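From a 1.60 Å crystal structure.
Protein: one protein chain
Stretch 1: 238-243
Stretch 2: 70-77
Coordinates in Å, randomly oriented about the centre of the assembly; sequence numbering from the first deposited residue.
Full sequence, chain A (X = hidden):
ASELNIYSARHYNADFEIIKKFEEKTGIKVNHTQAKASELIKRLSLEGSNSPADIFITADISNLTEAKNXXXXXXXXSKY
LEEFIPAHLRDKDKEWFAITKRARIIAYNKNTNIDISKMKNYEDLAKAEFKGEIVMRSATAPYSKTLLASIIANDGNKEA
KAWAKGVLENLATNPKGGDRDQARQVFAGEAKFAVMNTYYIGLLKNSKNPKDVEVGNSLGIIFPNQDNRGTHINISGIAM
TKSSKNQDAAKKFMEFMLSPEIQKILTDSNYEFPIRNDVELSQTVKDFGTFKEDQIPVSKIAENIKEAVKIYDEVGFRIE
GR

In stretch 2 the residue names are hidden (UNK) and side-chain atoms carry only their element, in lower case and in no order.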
ATOM      1  N   ILE A 238       4.292   2.183  10.055  1.00  8.68           N
ATOM      2  CA  ILE A 238       4.960   1.459  11.137  1.00  8.74           C
ATOM      3  C   ILE A 238       4.466   1.963  12.483  1.00  9.17           C
ATOM      4  O   ILE A 238       4.066   3.110  12.637  1.00  7.92           O
ATOM      5  CB  ILE A 238       6.524   1.597  11.031  1.00  7.84           C
ATOM      6  CG1 ILE A 238       7.280   0.652  11.980  1.00  7.89           C
ATOM      7  CG2 ILE A 238       6.956   3.034  11.258  1.00  8.89           C
ATOM      8  CD1 ILE A 238       8.720   0.443  11.644  1.00  8.99           C
ATOM      9  N   ALA A 239       4.425   1.045  13.436  1.00  8.97           N
ATOM     10  CA  ALA A 239       3.954   1.290  14.792  1.00  8.60           C
ATOM     11  C   ALA A 239       4.716   0.413  15.794  1.00  9.01           C
ATOM     12  O   ALA A 239       5.148  -0.702  15.440  1.00  8.51           O
ATOM     13  CB  ALA A 239       2.482   0.906  14.922  1.00  9.17           C
ATOM     14  N   MET A 240       4.880   0.931  17.013  1.00  8.81           N
ATOM     15  CA  MET A 240       5.288   0.144  18.167  1.00  9.27           C
ATOM     16  C   MET A 240       4.085  -0.537  18.778  1.00  8.91           C
ATOM     17  O   MET A 240       3.068   0.068  18.952  1.00  9.86           O
ATOM     18  CB  MET A 240       5.964   1.047  19.188  1.00  9.87           C
ATOM     19  CG  MET A 240       6.664   0.222  20.317  1.00  9.60           C
ATOM     20  SD  MET A 240       7.534   1.238  21.490  1.00 13.15           S
ATOM     21  CE  MET A 240       6.320   1.951  22.258  1.00 16.53           C
ATOM     22  N   THR A 241       4.226  -1.801  19.100  1.00 10.01           N
ATOM     23  CA  THR A 241       3.147  -2.534  19.760  1.00  9.99           C
ATOM     24  C   THR A 241       3.106  -2.255  21.256  1.00 11.19           C
ATOM     25  O   THR A 241       4.146  -2.014  21.889  1.00 12.20           O
ATOM     26  CB  THR A 241       3.271  -4.020  19.525  1.00 10.06           C
ATOM     27  OG1 THR A 241       4.586  -4.469  19.890  1.00 11.60           O
ATOM     28  CG2 THR A 241       3.137  -4.346  18.070  1.00 12.41           C
ATOM     29  N   LYS A 242       1.901  -2.316  21.814  1.00 11.71           N
ATOM     30  CA  LYS A 242       1.710  -2.155  23.249  1.00 12.07           C
ATOM     31  C   LYS A 242       2.476  -3.272  24.009  1.00 12.38           C
ATOM     32  O   LYS A 242       2.888  -3.075  25.152  1.00 14.13           O
ATOM     33  CB  LYS A 242       0.199  -2.231  23.561  1.00 12.32           C
ATOM     34  CG  LYS A 242      -0.189  -2.024  24.982  1.00 14.15           C
ATOM     35  CD  LYS A 242      -1.696  -1.867  25.090  1.00 18.37           C
ATOM     36  CE  LYS A 242      -2.257  -0.565  24.559  1.00 20.95           C
ATOM     37  NZ  LYS A 242      -3.792  -0.689  24.638  1.00 24.37           N
ATOM     38  N   SER A 243       2.715  -4.392  23.340  1.00 12.15           N
ATOM     39  CA  SER A 243       3.398  -5.548  23.919  1.00 12.97           C
ATOM     40  C   SER A 243       4.907  -5.403  23.953  1.00 13.31           C
ATOM     41  O   SER A 243       5.600  -6.189  24.599  1.00 15.33           O
ATOM     42  CB  SER A 243       3.081  -6.810  23.114  1.00 14.15           C
ATOM     43  OG  SER A 243       3.535  -6.736  21.764  1.00 13.58           O
ATOM     44  N   UNK A  70      -7.951  -1.771  17.753  1.00 10.66           N
ATOM     45  CA  UNK A  70      -8.005  -3.026  18.542  1.00 10.44           C
ATOM     46  C   UNK A  70      -7.182  -2.937  19.861  1.00 10.42           C
ATOM     47  O   UNK A  70      -7.035  -3.930  20.610  1.00 10.53           O
ATOM     48  c   UNK A  70      -7.537  -4.187  17.675  1.00 11.37           C
ATOM     49  c   UNK A  70      -7.963  -5.551  15.619  1.00 15.36           C
ATOM     50  c   UNK A  70      -9.741  -5.361  17.374  1.00 15.19           C
ATOM     51  c   UNK A  70      -8.557  -4.637  16.643  1.00 14.29           C
ATOM     52  N   UNK A  71      -6.575  -1.790  20.115  1.00  9.87           N
ATOM     53  CA  UNK A  71      -5.843  -1.541  21.349  1.00 10.17           C
ATOM     54  C   UNK A  71      -4.442  -2.149  21.374  1.00 10.65           C
ATOM     55  O   UNK A  71      -3.875  -2.428  22.440  1.00 12.28           O
ATOM     56  N   UNK A  72      -3.847  -2.358  20.188  1.00  9.74           N
ATOM     57  CA  UNK A  72      -2.646  -3.169  20.069  1.00 10.40           C
ATOM     58  C   UNK A  72      -1.368  -2.328  20.006  1.00  9.93           C
ATOM     59  O   UNK A  72      -0.323  -2.906  19.992  1.00 10.73           O
ATOM     60  c   UNK A  72      -3.909  -4.990  18.735  1.00 11.59           C
ATOM     61  c   UNK A  72      -3.963  -5.645  17.409  1.00 10.95           C
ATOM     62  c   UNK A  72      -3.835  -6.000  19.826  1.00 12.85           C
ATOM     63  c   UNK A  72      -2.733  -4.012  18.789  1.00 10.10           C
ATOM     64  N   UNK A  73      -1.479  -0.999  19.862  1.00  9.81           N
ATOM     65  CA  UNK A  73      -0.290  -0.185  19.599  1.00 11.01           C
ATOM     66  C   UNK A  73      -0.020   0.780  20.753  1.00 11.51           C
ATOM     67  O   UNK A  73      -0.842   0.961  21.638  1.00 12.94           O
ATOM     68  c   UNK A  73      -1.089   0.728  15.842  1.00 11.06           C
ATOM     69  c   UNK A  73      -0.465   0.598  18.299  1.00 10.11           C
ATOM     70  c   UNK A  73       0.026  -1.250  16.700  1.00  9.07           C
ATOM     71  c   UNK A  73      -0.918  -0.177  17.037  1.00 10.17           C
ATOM     72  N   UNK A  74       1.172   1.381  20.745  1.00 12.34           N
ATOM     73  CA  UNK A  74       1.582   2.253  21.826  1.00 13.12           C
ATOM     74  C   UNK A  74       2.149   3.530  21.216  1.00 13.02           C
ATOM     75  O   UNK A  74       2.832   3.454  20.195  1.00 12.56           O
ATOM     76  o   UNK A  74       2.621   1.830  23.914  1.00 24.31           O
ATOM     77  c   UNK A  74       2.696   1.556  22.563  1.00 15.68           C
ATOM     78  N   UNK A  75       1.884   4.671  21.826  1.00 11.63           N
ATOM     79  CA  UNK A  75       2.362   5.935  21.235  1.00 11.08           C
ATOM     80  C   UNK A  75       3.852   6.114  21.370  1.00 10.82           C
ATOM     81  O   UNK A  75       4.458   5.732  22.372  1.00 12.00           O
ATOM     82  c   UNK A  75       1.252   6.367  23.327  1.00 12.49           C
ATOM     83  c   UNK A  75       1.122   4.904  23.063  1.00 12.49           C
ATOM     84  c   UNK A  75       1.599   7.000  22.007  1.00 11.75           C
ATOM     85  N   UNK A  76       4.433   6.765  20.340  1.00 10.23           N
ATOM     86  CA  UNK A  76       5.834   7.117  20.284  1.00 11.54           C
ATOM     87  C   UNK A  76       5.935   8.589  20.020  1.00 10.96           C
ATOM     88  O   UNK A  76       5.377   9.072  19.060  1.00 10.52           O
ATOM     89  c   UNK A  76       6.578   4.817  19.570  1.00 12.49           C
ATOM     90  c   UNK A  76       6.596   6.299  19.210  1.00 10.89           C
ATOM     91  c   UNK A  76       8.037   6.759  19.004  1.00 14.06           C
ATOM     92  N   UNK A  77       6.627   9.304  20.915  1.00 11.37           N
ATOM     93  CA  UNK A  77       6.863  10.752  20.762  1.00 10.69           C
ATOM     94  C   UNK A  77       8.327  10.947  20.389  1.00 11.36           C
ATOM     95  O   UNK A  77       9.210  10.898  21.257  1.00 12.16           O
ATOM     96  c   UNK A  77       6.534  11.548  22.030  1.00 12.84           C
ATOM     97  o   UNK A  77       6.691  12.944  21.802  1.00 16.39           O
TER
HETATM   98  O   HOH W   1       0.267  -5.295  21.489  1.00 11.77           O
HETATM   99  O   HOH W   2       3.592   3.432  17.575  1.00  9.59           O

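Position 70 carries four side-chain carbons, forked at the second, and lies out of reach of stretch 1; a four-carbon chain with its fork at the gamma position is Leu-70. Position 71 has no side-chain atoms, and its phi of 79° follows the end of a helix in a Schellman motif, a conformation that by itself favours glycine. Its carbonyl O accepts a hydrogen bond from Lys-242 NZ at 2.8 Å. This is Gly-71.

Position 72 again has four carbons forked at the second. Its CB points away from stretch 1 and is 5.8 Å from Lys-242 N, so contact is through the backbone: the carbonyl O of 72 accepts a hydrogen bond from Lys-242 N at 2.9 Å, nearly linear at 174°, and lies 3.5 Å from Thr-241 CA. The atom pattern gives Leu-72. Position 73 repeats the pattern, four carbons with a fork at the second. The CA-to-CB bond points away overall, yet one terminal carbon comes 3.7 Å from Ala-239 CB. This is Leu-73, and the terminal carbon is CD1.

Position 74 has one carbon followed by one oxygen, unbranched. Its CB lies 3.7 Å from Met-240 CE and 3.9 Å from Lys-242 CA. A lone hydroxyl on CB makes this Ser-74, with chi1 at -145°, between wells. Position 75 has three carbons closing a ring onto the backbone N; that closure identifies Pro-75. Pro-75 CD is 6.0 Å from Met-240 CE, although Pro-75 O is 4.2 Å from Met-240 CE.

Position 76 has three carbons, two of them borne by CB. The CB points toward stretch 1, and one branch carbon sits 3.8 Å from Met-240 CB. Branching at CB without further atoms gives Val-76; the touching carbon is CG2. Position 77 has one carbon then one oxygen, its CB 9.6 Å from Met-240 CE: Ser-77.

The contact combines an antiparallel backbone pairing with apolar packing. Ser-74 N donates to Met-240 O (2.9 Å, 151°), while Thr-241 and Leu-73 face each other as a non-hydrogen-bonded pair, their CA atoms 4.2 Å apart and their side chains diverging. A water extends the link, donating to Ser-74 O (2.7 Å from its O) and accepting from Met-240 N (2.9 Å to the same O). Met-240 and Ser-74 share one face, where the methionine also meets Val-76. Lys-242 reaches along stretch 2 to Gly-71, and the two stretches together bury 434 Å².

Stretch 2 70-77: LGLLSPVS
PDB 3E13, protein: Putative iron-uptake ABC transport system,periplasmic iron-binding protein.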